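Local atomic coordinates of carbon dioxide concentrating mechanism protein (Nostoc sp., PDB entry 4N8X), a protein that probably forms the pentameric vertices of the carboxysome, the polyhedral shell compartment in which RuBisCO is sequestered. Residues K5-V10 / Q38-A43; L25-V30 / V56-G61; R65-N70 / D76-A81; I83-V88 / I93-D98. One frame throughout, in Å; residues are numbered along the deposited sequence.

Followed from the N terminus, the chain first lays down strand 2-11, and contact 1 (5-10 with 38-43) closes the loop that reaches strand 39-44. Before that loop is complete, strand 24-30 begins contact 2, whose partner 56-61 comes after contact 1 has closed; the two therefore cross in sequence, and their centres lie about 7 Å apart, and they touch. Contact 3 (65-70 with 76-81) follows in series and ties the connection after strand 55-60 onto strand 77-88. The same strand continues into contact 4 (83-88 with 93-98), a hairpin with strand 91-95. Contacts 3 and 4 have centres about 23 Å apart, on opposite sides of the chain's centre.

Contact 1 of 4, residues K5-V10 / Q38-A43; sequences KVRGTV and QKYEVA
Arg-7 and Tyr-40 are brought together by first torsions that set each CG beside its own backbone N (chi1 -66° in Arg-7, -71° in Tyr-40); the arginine chain then bends at chi2 and chi3, folding its guanidinium back toward the phenol. The contact spans one intervening strand of the antiparallel beta barrel: strands 2-11 and 39-44 both pair with strand 24-30, so no backbone bond joins them here; side chains and one bridging water do. Where 2-11 pairs with that middle strand, Arg-7 and Gly-8 both face Leu-26, a classic beta bulge. The Arg-7 side chain crosses Tyr-40 at a slant, with CG 4.1 Å from Tyr-40 CE2 and the guanidinium plane turned 48° from the ring. NH2 of Arg-7 stops 3.5 Å from OH of Tyr-40, and the two are bridged by a water instead. That water lies in the guanidinium plane, accepts from Arg-7 NH2 at 2.8 Å and is 2.9 Å from Tyr-40 OH. Several polar groups fix the guanidinium: Gln-28 OE1 also bonds NH2, while NE makes a salt bridge with Glu-89 of the second subunit. Residues Gly-8 to Val-10 pair with a strand of that same subunit, which carries the sheet across the pentamer interface. Further along, Val-10 and Val-42 have CA atoms 7.8 Å apart, too far for backbone pairing. Their side chains cross at about a right angle, and Val-10 CG2 fits against both methyls of Val-42, 4.0 Å from CG1 and 4.2 Å from CG2.

Contact 2 of 4, residues L25-V30 / V56-G61; sequences LLLQLV and VLISRG
Inside the beta barrel, Leu-27 and Ile-58 reach toward each other from two strands of its wall and meet tip to tip. Strands 24-30 and 55-60 are not neighbours, because strand 2-11 lies between them in the sheet; the sheet curls round so far that the two short segments cross at 94°, with their axes 9.4 Å apart at closest approach. No hydrogen bond spans such a gap, and the contact is wholly apolar. Leu-27 supplies its CD1 methyl, which sits 3.4 Å from CD1 of Ile-58, tighter than usual for two carbons, and 3.7 Å from Ile-58 CG1. Both side chains reach inward in the same way: CG of Leu-27 and CG1 of Ile-58 stand opposite their own carbonyl carbons, and each chain is then extended at chi2 (178° and -179°), which carries its terminal methyl toward the other side chain. In this barrel of the CcmL/EutN family, assigned to the OB clan, side chains from steeply crossing strands meet inside. Ala-4, Val-6, Ala-43 and Val-79, from three other strands, pack on Leu-27 as well. Around the central pair the fit is looser. Leu-27 CD1 also approaches Val-56 CG2, at 4.4 Å. The side chain of Leu-29 leaves the backbone at an angle to the other strand, but its end turns nearer and places CD1 4.4 Å from CD1 of Ile-58, on which Glu-41 of strand 39-44 also packs.

Contact 3 of 4, residues R65-N70 / D76-A81; sequences RQLLGN and DAAVVA
Leu-67 and Asn-70, which both touch strand 77-88, are the two ends of a type II beta turn closed by Asn-70 N donating to Leu-67 O at 3.1 Å, with Gly-69 at the third position where the positive phi (91°) suits glycine. The turn lays Leu-67 over the strand. With CG opposite the carbonyl carbon (chi1 -56°), the two branches of this leucine divide the work: CD1 rests 3.6 Å from Ala-78 CB and 3.9 Å from the backbone O of Val-79, while CD2 approaches Val-80 CG1 at 4.3 Å. The contact thus packs the long connection between strands 55-60 and 77-88 onto the second of them, covering a stretch of the barrel wall. Asp-16 of the third subunit packs on Leu-67, and Ala-81 pairs with a strand of that subunit, so the connection lies close to the pentamer interface. Asn-70 comes in beside Leu-67, and its ND2 lies 4.5 Å from Ala-78 CB. Its buried amide is held from both ends: OD1 accepts from Asn-46 ND2 and Arg-73 NH2, and ND2 donates to the backbone O of Ala-64, whose side chain in turn meets Ala-78.

Contact 4 of 4, residues I83-V88 / I93-D98; sequences IDTIHV and IYSKKD
Ile-86 and Tyr-94 form the hydrogen-bonded pair at the middle of the contact: Ile-86 N donates to Tyr-94 O at 3.0 Å, approaching from above the carbonyl plane, and Lys-96 N donates to Asp-84 O at 2.8 Å. Ile-86 O receives two weak bonds, from the N atoms of Ile-93 and Tyr-94, since both residues face Ile-86 in a classic beta bulge. These bonds close the antiparallel hairpin of strands 77-88 and 91-95. Through Thr-85 to Val-88 its first strand also pairs with the third subunit, extending the sheet between neighbours in the pentamer. Apolar contacts line one side. Val-88 CG1 reaches Ile-93 CG1 at 3.6 Å, and Ile-86 slants across both Ile-93 and Tyr-94, its CD1 lying 4.0 Å from Tyr-94 CB. The Tyr-94 ring, swung beside Ile-83 with CG anti to the backbone N (chi1 176°) and stacked with Trp-55, has Ile-83 O at its edge, 3.9 Å from CE2. Polar side chains gather at the far end. A water joins Tyr-94 OH to Ile-83 O, donating to the carbonyl at 2.8 Å, and the same hydroxyl bonds Gln-99 O. The carboxylate of Asp-84 is shared: OD2 bonds Thr-13 OG1 of the third subunit, whereas OD1 forms a long salt bridge, 3.8 Å, to Lys-96 NZ.

Contact 1 of 4, residues K5-V10 / Q38-A43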
loop_
_atom_site.group_PDB
_atom_site.type_symbol
_atom_site.label_atom_id
_atom_site.label_comp_id
_atom_site.label_asym_id
_atom_site.label_seq_id
_atom_site.Cartn_x
_atom_site.Cartn_y
_atom_site.Cartn_z
ATOM N N LYS A 5 18.260 7.508 -2.790
ATOM C CA LYS A 5 19.350 8.286 -3.381
ATOM C C LYS A 5 19.023 8.552 -4.846
ATOM O O LYS A 5 18.604 7.648 -5.596
ATOM C CB LYS A 5 20.670 7.511 -3.251
ATOM C CG LYS A 5 21.947 8.184 -3.783
ATOM C CD LYS A 5 23.107 7.138 -3.789
ATOM C CE LYS A 5 24.445 7.739 -4.241
ATOM N NZ LYS A 5 25.575 6.718 -4.273
ATOM N N VAL A 6 19.184 9.799 -5.249
ATOM C CA VAL A 6 18.923 10.206 -6.628
ATOM C C VAL A 6 19.997 9.638 -7.530
ATOM O O VAL A 6 21.172 9.986 -7.434
ATOM C CB VAL A 6 18.900 11.741 -6.766
ATOM C CG1 VAL A 6 18.675 12.145 -8.236
ATOM C CG2 VAL A 6 17.749 12.302 -5.919
ATOM N N ARG A 7 19.585 8.789 -8.455
ATOM C CA ARG A 7 20.535 8.170 -9.355
ATOM C C ARG A 7 20.461 8.747 -10.773
ATOM O O ARG A 7 21.486 8.858 -11.456
ATOM C CB ARG A 7 20.337 6.630 -9.348
ATOM C CG ARG A 7 20.679 5.953 -8.032
ATOM C CD ARG A 7 22.128 6.261 -7.577
ATOM N NE ARG A 7 23.133 6.061 -8.633
ATOM C CZ ARG A 7 23.608 4.877 -8.991
ATOM N NH1 ARG A 7 24.520 4.792 -9.943
ATOM N NH2 ARG A 7 23.153 3.764 -8.400
ATOM N N GLY A 8 19.276 9.176 -11.202
ATOM C CA GLY A 8 19.143 9.610 -12.578
ATOM C C GLY A 8 17.736 10.032 -12.959
ATOM O O GLY A 8 16.890 10.291 -12.100
ATOM N N THR A 9 17.495 10.146 -14.258
ATOM C CA THR A 9 16.224 10.695 -14.717
ATOM C C THR A 9 15.606 9.740 -15.702
ATOM O O THR A 9 16.318 8.981 -16.359
ATOM C CB THR A 9 16.407 12.006 -15.447
ATOM O OG1 THR A 9 17.100 11.754 -16.672
ATOM C CG2 THR A 9 17.191 12.993 -14.599
ATOM N N VAL A 10 14.278 9.812 -15.819
ATOM C CA VAL A 10 13.514 8.977 -16.756
ATOM C C VAL A 10 12.812 9.904 -17.708
ATOM O O VAL A 10 12.018 10.744 -17.276
ATOM C CB VAL A 10 12.466 8.167 -15.991
ATOM C CG1 VAL A 10 11.606 7.358 -16.943
ATOM C CG2 VAL A 10 13.176 7.269 -14.955
ATOM N N GLN A 38 19.382 -2.915 -3.606
ATOM C CA GLN A 38 19.215 -3.080 -5.059
ATOM C C GLN A 38 17.728 -3.025 -5.419
ATOM O O GLN A 38 17.215 -3.892 -6.122
ATOM C CB GLN A 38 19.885 -4.373 -5.570
ATOM C CG GLN A 38 21.425 -4.392 -5.368
ATOM C CD GLN A 38 22.139 -3.257 -6.123
ATOM O OE1 GLN A 38 21.621 -2.751 -7.117
ATOM N NE2 GLN A 38 23.306 -2.838 -5.635
ATOM N N LYS A 39 17.059 -1.995 -4.905
ATOM C CA LYS A 39 15.659 -1.729 -5.132
ATOM C C LYS A 39 15.565 -0.284 -5.558
ATOM O O LYS A 39 16.149 0.602 -4.908
ATOM C CB LYS A 39 14.858 -1.898 -3.845
ATOM C CG LYS A 39 14.793 -3.319 -3.325
ATOM C CD LYS A 39 13.591 -3.559 -2.409
ATOM C CE LYS A 39 13.801 -4.818 -1.532
ATOM N NZ LYS A 39 12.523 -5.413 -1.026
ATOM N N TYR A 40 14.798 -0.037 -6.623
ATOM C CA TYR A 40 14.702 1.292 -7.212
ATOM C C TYR A 40 13.233 1.675 -7.425
ATOM O O TYR A 40 12.363 0.822 -7.450
ATOM C CB TYR A 40 15.400 1.315 -8.569
ATOM C CG TYR A 40 16.920 1.229 -8.506
ATOM C CD1 TYR A 40 17.554 0.040 -8.159
ATOM C CD2 TYR A 40 17.727 2.342 -8.823
ATOM C CE1 TYR A 40 18.951 -0.055 -8.117
ATOM C CE2 TYR A 40 19.139 2.244 -8.774
ATOM C CZ TYR A 40 19.730 1.044 -8.415
ATOM O OH TYR A 40 21.108 0.905 -8.364
ATOM N N GLU A 41 12.975 2.954 -7.597
ATOM C CA GLU A 41 11.645 3.405 -7.972
ATOM C C GLU A 41 11.756 4.710 -8.701
ATOM O O GLU A 41 12.825 5.316 -8.704
ATOM C CB GLU A 41 10.716 3.515 -6.770
ATOM C CG GLU A 41 11.000 4.607 -5.772
ATOM C CD GLU A 41 10.136 4.411 -4.507
ATOM O OE1 GLU A 41 10.017 3.263 -4.039
ATOM O OE2 GLU A 41 9.546 5.383 -4.004
ATOM N N VAL A 42 10.654 5.129 -9.325
ATOM C CA VAL A 42 10.612 6.394 -10.048
ATOM C C VAL A 42 9.664 7.294 -9.310
ATOM O O VAL A 42 8.538 6.879 -9.024
ATOM C CB VAL A 42 10.120 6.169 -11.484
ATOM C CG1 VAL A 42 10.148 7.488 -12.301
ATOM C CG2 VAL A 42 10.974 5.096 -12.145
ATOM N N ALA A 43 10.115 8.518 -8.996
ATOM C CA ALA A 43 9.275 9.496 -8.293
ATOM C C ALA A 43 9.243 10.823 -9.053
ATOM O O ALA A 43 10.220 11.198 -9.694
ATOM C CB ALA A 43 9.808 9.737 -6.848
HETATM O O HOH W 1 23.905 1.141 -8.874
#

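Contact 2 of 4, residues L25-V30 / V56-G61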
loop_
_atom_site.group_PDB
_atom_site.type_symbol
_atom_site.label_atom_id
_atom_site.label_comp_id
_atom_site.label_asym_id
_atom_site.label_seq_id
_atom_site.Cartn_x
_atom_site.Cartn_y
_atom_site.Cartn_z
ATOM N N LEU A 25 12.411 11.136 -11.592
ATOM C CA LEU A 25 13.748 10.735 -11.136
ATOM C C LEU A 25 13.821 9.246 -10.853
ATOM O O LEU A 25 12.866 8.672 -10.323
ATOM C CB LEU A 25 14.090 11.454 -9.836
ATOM C CG LEU A 25 14.190 12.987 -9.941
ATOM C CD1 LEU A 25 14.747 13.559 -8.632
ATOM C CD2 LEU A 25 15.061 13.385 -11.110
ATOM N N LEU A 26 14.960 8.622 -11.154
ATOM C CA LEU A 26 15.190 7.210 -10.773
ATOM C C LEU A 26 15.930 7.228 -9.440
ATOM O O LEU A 26 17.039 7.796 -9.326
ATOM C CB LEU A 26 16.060 6.505 -11.829
ATOM C CG LEU A 26 16.514 5.060 -11.535
ATOM C CD1 LEU A 26 15.315 4.065 -11.529
ATOM C CD2 LEU A 26 17.541 4.676 -12.534
ATOM N N LEU A 27 15.328 6.596 -8.437
ATOM C CA LEU A 27 15.857 6.594 -7.067
ATOM C C LEU A 27 16.224 5.178 -6.593
ATOM O O LEU A 27 15.563 4.213 -6.963
ATOM C CB LEU A 27 14.794 7.194 -6.150
ATOM C CG LEU A 27 14.282 8.547 -6.684
ATOM C CD1 LEU A 27 13.179 9.110 -5.785
ATOM C CD2 LEU A 27 15.379 9.559 -6.723
ATOM N N GLN A 28 17.302 5.073 -5.817
ATOM C CA GLN A 28 17.759 3.807 -5.247
ATOM C C GLN A 28 17.424 3.864 -3.776
ATOM O O GLN A 28 17.873 4.767 -3.080
ATOM C CB GLN A 28 19.287 3.638 -5.454
ATOM C CG GLN A 28 19.893 2.359 -4.799
ATOM C CD GLN A 28 21.383 2.225 -5.009
ATOM O OE1 GLN A 28 22.033 3.167 -5.462
ATOM N NE2 GLN A 28 21.953 1.046 -4.655
ATOM N N LEU A 29 16.639 2.892 -3.309
ATOM C CA LEU A 29 16.150 2.857 -1.928
ATOM C C LEU A 29 17.261 2.657 -0.908
ATOM O O LEU A 29 18.278 2.042 -1.194
ATOM C CB LEU A 29 15.079 1.766 -1.758
ATOM C CG LEU A 29 13.708 2.231 -2.297
ATOM C CD1 LEU A 29 13.328 3.545 -1.687
ATOM C CD2 LEU A 29 13.646 2.359 -3.804
ATOM N N VAL A 30 17.063 3.204 0.284
ATOM C CA VAL A 30 18.027 3.073 1.390
ATOM C C VAL A 30 17.312 2.324 2.511
ATOM O O VAL A 30 16.095 2.522 2.712
ATOM C CB VAL A 30 18.514 4.479 1.856
ATOM C CG1 VAL A 30 19.345 4.404 3.138
ATOM C CG2 VAL A 30 19.338 5.169 0.735
ATOM N N VAL A 56 17.118 11.781 -0.450
ATOM C CA VAL A 56 15.861 12.489 -0.422
ATOM C C VAL A 56 14.850 11.616 0.329
ATOM O O VAL A 56 15.078 10.427 0.511
ATOM C CB VAL A 56 15.355 12.727 -1.859
ATOM C CG1 VAL A 56 16.311 13.662 -2.605
ATOM C CG2 VAL A 56 15.245 11.390 -2.614
ATOM N N LEU A 57 13.758 12.234 0.774
ATOM C CA LEU A 57 12.608 11.509 1.264
ATOM C C LEU A 57 11.576 11.395 0.140
ATOM O O LEU A 57 11.290 12.376 -0.557
ATOM C CB LEU A 57 11.993 12.261 2.431
ATOM C CG LEU A 57 12.887 12.326 3.640
ATOM C CD1 LEU A 57 12.290 13.319 4.601
ATOM C CD2 LEU A 57 12.867 10.929 4.267
ATOM N N ILE A 58 10.999 10.209 0.019
ATOM C CA ILE A 58 9.934 9.924 -0.935
ATOM C C ILE A 58 8.626 9.691 -0.158
ATOM O O ILE A 58 8.603 8.919 0.790
ATOM C CB ILE A 58 10.232 8.624 -1.662
ATOM C CG1 ILE A 58 11.558 8.697 -2.460
ATOM C CG2 ILE A 58 9.101 8.309 -2.677
ATOM C CD1 ILE A 58 11.824 7.346 -3.235
ATOM N N SER A 59 7.546 10.369 -0.556
ATOM C CA SER A 59 6.210 10.072 -0.056
ATOM C C SER A 59 5.498 9.271 -1.116
ATOM O O SER A 59 5.597 9.603 -2.312
ATOM C CB SER A 59 5.468 11.381 0.225
ATOM O OG SER A 59 5.846 11.872 1.495
ATOM N N ARG A 60 4.789 8.219 -0.709
ATOM C CA ARG A 60 4.125 7.335 -1.701
ATOM C C ARG A 60 2.622 7.330 -1.509
ATOM O O ARG A 60 2.122 7.703 -0.428
ATOM C CB ARG A 60 4.729 5.888 -1.677
ATOM C CG ARG A 60 4.224 4.861 -2.808
ATOM C CD ARG A 60 5.254 4.454 -3.961
ATOM N NE ARG A 60 4.625 3.761 -5.114
ATOM C CZ ARG A 60 5.253 3.213 -6.181
ATOM N NH1 ARG A 60 6.583 3.222 -6.328
ATOM N NH2 ARG A 60 4.515 2.636 -7.146
ATOM N N GLY A 61 1.882 6.940 -2.549
ATOM C CA GLY A 61 0.430 6.894 -2.467
ATOM C C GLY A 61 -0.147 8.285 -2.687
ATOM O O GLY A 61 0.535 9.142 -3.251
#

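Contact 3 of 4, residues R65-N70 / D76-A81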
loop_
_atom_site.group_PDB
_atom_site.type_symbol
_atom_site.label_atom_id
_atom_site.label_comp_id
_atom_site.label_asym_id
_atom_site.label_seq_id
_atom_site.Cartn_x
_atom_site.Cartn_y
_atom_site.Cartn_z
ATOM N N ARG A 65 0.248 13.300 -4.185
ATOM C CA ARG A 65 -0.620 14.196 -4.950
ATOM C C ARG A 65 -0.916 15.472 -4.168
ATOM O O ARG A 65 -1.594 16.366 -4.671
ATOM C CB ARG A 65 -1.930 13.491 -5.427
ATOM C CG ARG A 65 -1.696 12.183 -6.267
ATOM C CD ARG A 65 -2.915 11.675 -7.051
ATOM N NE ARG A 65 -3.912 10.966 -6.215
ATOM C CZ ARG A 65 -5.045 11.514 -5.784
ATOM N NH1 ARG A 65 -5.888 10.821 -5.034
ATOM N NH2 ARG A 65 -5.331 12.766 -6.095
ATOM N N GLN A 66 -0.399 15.583 -2.949
ATOM C CA GLN A 66 -0.633 16.837 -2.197
ATOM C C GLN A 66 0.310 17.962 -2.626
ATOM O O GLN A 66 0.077 19.111 -2.298
ATOM C CB GLN A 66 -0.568 16.643 -0.675
ATOM C CG GLN A 66 -1.299 15.424 -0.161
ATOM C CD GLN A 66 -2.756 15.452 -0.512
ATOM O OE1 GLN A 66 -3.470 16.406 -0.172
ATOM N NE2 GLN A 66 -3.216 14.417 -1.231
ATOM N N LEU A 67 1.377 17.638 -3.334
ATOM C CA LEU A 67 2.262 18.681 -3.860
ATOM C C LEU A 67 1.444 19.483 -4.852
ATOM O O LEU A 67 0.566 18.920 -5.511
ATOM C CB LEU A 67 3.477 18.074 -4.576
ATOM C CG LEU A 67 4.396 17.100 -3.832
ATOM C CD1 LEU A 67 5.666 16.849 -4.639
ATOM C CD2 LEU A 67 4.738 17.657 -2.478
ATOM N N LEU A 68 1.699 20.789 -4.956
ATOM C CA LEU A 68 0.876 21.632 -5.834
ATOM C C LEU A 68 0.979 21.221 -7.303
ATOM O O LEU A 68 2.074 20.972 -7.841
ATOM C CB LEU A 68 1.126 23.147 -5.620
ATOM C CG LEU A 68 1.997 24.086 -6.472
ATOM C CD1 LEU A 68 1.593 24.197 -7.930
ATOM C CD2 LEU A 68 1.936 25.472 -5.857
ATOM N N GLY A 69 -0.171 21.138 -7.950
ATOM C CA GLY A 69 -0.223 20.709 -9.336
ATOM C C GLY A 69 -0.405 19.208 -9.505
ATOM O O GLY A 69 -0.879 18.771 -10.557
ATOM N N ASN A 70 -0.050 18.424 -8.481
ATOM C CA ASN A 70 -0.091 16.956 -8.581
ATOM C C ASN A 70 -1.473 16.332 -8.321
ATOM O O ASN A 70 -1.636 15.115 -8.470
ATOM C CB ASN A 70 0.917 16.306 -7.611
ATOM C CG ASN A 70 2.362 16.374 -8.101
ATOM O OD1 ASN A 70 2.646 16.895 -9.177
ATOM N ND2 ASN A 70 3.276 15.858 -7.297
ATOM N N ASP A 76 2.345 8.348 -7.758
ATOM C CA ASP A 76 2.146 7.662 -6.497
ATOM C C ASP A 76 3.428 7.697 -5.716
ATOM O O ASP A 76 3.555 6.981 -4.725
ATOM C CB ASP A 76 1.714 6.209 -6.739
ATOM C CG ASP A 76 2.693 5.444 -7.634
ATOM O OD1 ASP A 76 3.752 6.019 -7.983
ATOM O OD2 ASP A 76 2.397 4.267 -7.973
ATOM N N ALA A 77 4.390 8.509 -6.184
ATOM C CA ALA A 77 5.689 8.697 -5.508
ATOM C C ALA A 77 6.258 10.040 -5.897
ATOM O O ALA A 77 6.254 10.395 -7.090
ATOM C CB ALA A 77 6.713 7.543 -5.839
ATOM N N ALA A 78 6.622 10.821 -4.876
ATOM C CA ALA A 78 7.125 12.176 -5.049
ATOM C C ALA A 78 8.311 12.438 -4.108
ATOM O O ALA A 78 8.328 11.975 -2.954
ATOM C CB ALA A 78 5.969 13.233 -4.838
ATOM N N VAL A 79 9.278 13.204 -4.601
ATOM C CA VAL A 79 10.346 13.716 -3.763
ATOM C C VAL A 79 9.811 14.865 -2.912
ATOM O O VAL A 79 9.200 15.781 -3.425
ATOM C CB VAL A 79 11.553 14.129 -4.624
ATOM C CG1 VAL A 79 12.593 14.879 -3.792
ATOM C CG2 VAL A 79 12.161 12.887 -5.284
ATOM N N VAL A 80 9.952 14.779 -1.579
ATOM C CA VAL A 80 9.378 15.826 -0.758
ATOM C C VAL A 80 10.427 16.615 0.000
ATOM O O VAL A 80 10.160 17.715 0.490
ATOM C CB VAL A 80 8.240 15.310 0.201
ATOM C CG1 VAL A 80 7.134 14.633 -0.590
ATOM C CG2 VAL A 80 8.773 14.329 1.287
ATOM N N ALA A 81 11.626 16.061 0.103
ATOM C CA ALA A 81 12.668 16.737 0.873
ATOM C C ALA A 81 14.038 16.222 0.456
ATOM O O ALA A 81 14.163 15.066 0.063
ATOM C CB ALA A 81 12.442 16.493 2.375
#

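Contact 4 of 4, residues I83-V88 / I93-D98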
loop_
_atom_site.group_PDB
_atom_site.type_symbol
_atom_site.label_atom_id
_atom_site.label_comp_id
_atom_site.label_asym_id
_atom_site.label_seq_id
_atom_site.Cartn_x
_atom_site.Cartn_y
_atom_site.Cartn_z
ATOM N N ILE A 83 17.655 15.453 2.157
ATOM C CA ILE A 83 18.192 15.258 3.501
ATOM C C ILE A 83 19.576 15.856 3.606
ATOM O O ILE A 83 20.413 15.626 2.715
ATOM C CB ILE A 83 18.265 13.754 3.835
ATOM C CG1 ILE A 83 16.862 13.131 3.773
ATOM C CG2 ILE A 83 18.811 13.577 5.217
ATOM C CD1 ILE A 83 16.879 11.662 3.498
ATOM N N ASP A 84 19.821 16.616 4.684
ATOM C CA ASP A 84 21.148 17.091 5.025
ATOM C C ASP A 84 21.855 16.135 5.979
ATOM O O ASP A 84 23.050 15.830 5.826
ATOM C CB ASP A 84 21.040 18.395 5.803
ATOM C CG ASP A 84 20.651 19.553 4.953
ATOM O OD1 ASP A 84 20.774 19.466 3.714
ATOM O OD2 ASP A 84 20.232 20.563 5.550
ATOM N N THR A 85 21.145 15.771 7.045
ATOM C CA THR A 85 21.710 14.915 8.081
ATOM C C THR A 85 20.633 13.995 8.622
ATOM O O THR A 85 19.449 14.343 8.659
ATOM C CB THR A 85 22.298 15.707 9.266
ATOM O OG1 THR A 85 21.249 16.421 9.934
ATOM C CG2 THR A 85 23.360 16.694 8.821
ATOM N N ILE A 86 21.064 12.813 9.039
ATOM C CA ILE A 86 20.227 11.902 9.796
ATOM C C ILE A 86 20.997 11.634 11.093
ATOM O O ILE A 86 22.050 11.010 11.061
ATOM C CB ILE A 86 19.999 10.611 9.003
ATOM C CG1 ILE A 86 19.269 10.929 7.693
ATOM C CG2 ILE A 86 19.191 9.602 9.804
ATOM C CD1 ILE A 86 19.195 9.754 6.743
ATOM N N HIS A 87 20.511 12.172 12.210
ATOM C CA HIS A 87 21.110 11.919 13.517
ATOM C C HIS A 87 20.604 10.578 14.056
ATOM O O HIS A 87 19.414 10.272 13.977
ATOM C CB HIS A 87 20.740 13.019 14.526
ATOM C CG HIS A 87 21.144 14.404 14.115
ATOM N ND1 HIS A 87 20.698 15.531 14.776
ATOM C CD2 HIS A 87 21.953 14.848 13.122
ATOM C CE1 HIS A 87 21.212 16.607 14.207
ATOM N NE2 HIS A 87 21.976 16.221 13.201
ATOM N N VAL A 88 21.505 9.764 14.588
ATOM C CA VAL A 88 21.089 8.612 15.376
ATOM C C VAL A 88 21.776 8.762 16.732
ATOM O O VAL A 88 22.982 9.022 16.802
ATOM C CB VAL A 88 21.368 7.254 14.662
ATOM C CG1 VAL A 88 22.846 6.968 14.558
ATOM C CG2 VAL A 88 20.665 6.112 15.370
ATOM N N ILE A 93 24.282 9.007 11.220
ATOM C CA ILE A 93 24.077 7.956 10.236
ATOM C C ILE A 93 24.447 8.518 8.864
ATOM O O ILE A 93 25.038 7.825 8.017
ATOM C CB ILE A 93 22.607 7.454 10.239
ATOM C CG1 ILE A 93 22.454 6.197 11.100
ATOM C CG2 ILE A 93 22.085 7.215 8.813
ATOM C CD1 ILE A 93 23.759 5.478 11.429
ATOM N N TYR A 94 24.115 9.789 8.655
ATOM C CA TYR A 94 24.303 10.403 7.355
ATOM C C TYR A 94 24.530 11.912 7.437
ATOM O O TYR A 94 23.962 12.605 8.291
ATOM C CB TYR A 94 23.120 10.098 6.421
ATOM C CG TYR A 94 23.254 10.811 5.103
ATOM C CD1 TYR A 94 24.047 10.290 4.093
ATOM C CD2 TYR A 94 22.624 12.028 4.880
ATOM C CE1 TYR A 94 24.199 10.952 2.883
ATOM C CE2 TYR A 94 22.757 12.696 3.666
ATOM C CZ TYR A 94 23.554 12.162 2.681
ATOM O OH TYR A 94 23.704 12.838 1.476
ATOM N N SER A 95 25.359 12.404 6.517
ATOM C CA SER A 95 25.677 13.819 6.411
ATOM C C SER A 95 26.002 14.147 4.953
ATOM O O SER A 95 26.844 13.485 4.343
ATOM C CB SER A 95 26.862 14.131 7.305
ATOM O OG SER A 95 27.124 15.512 7.266
ATOM N N LYS A 96 25.329 15.150 4.388
ATOM C CA LYS A 96 25.470 15.464 2.962
ATOM C C LYS A 96 26.852 16.027 2.591
ATOM O O LYS A 96 27.411 15.682 1.548
ATOM C CB LYS A 96 24.352 16.410 2.489
ATOM C CG LYS A 96 24.509 16.880 1.043
ATOM C CD LYS A 96 23.232 17.488 0.454
ATOM C CE LYS A 96 22.930 18.857 1.018
ATOM N NZ LYS A 96 21.955 19.589 0.148
ATOM N N LYS A 97 27.410 16.881 3.437
ATOM C CA LYS A 97 28.705 17.498 3.120
ATOM C C LYS A 97 29.801 16.447 2.959
ATOM O O LYS A 97 30.669 16.568 2.095
ATOM C CB LYS A 97 29.095 18.524 4.188
ATOM C CG LYS A 97 28.045 19.614 4.387
ATOM C CD LYS A 97 27.485 20.052 3.033
ATOM C CE LYS A 97 26.918 21.460 3.062
ATOM N NZ LYS A 97 26.747 21.932 1.666
ATOM N N ASP A 98 29.749 15.411 3.788
ATOM C CA ASP A 98 30.667 14.278 3.669
ATOM C C ASP A 98 30.297 13.405 2.454
ATOM O O ASP A 98 31.072 13.285 1.501
ATOM C CB ASP A 98 30.658 13.457 4.967
ATOM C CG ASP A 98 30.986 14.303 6.206
ATOM O OD1 ASP A 98 31.860 15.195 6.120
ATOM O OD2 ASP A 98 30.371 14.070 7.270
HETATM O O HOH W 2 21.595 14.556 0.412
#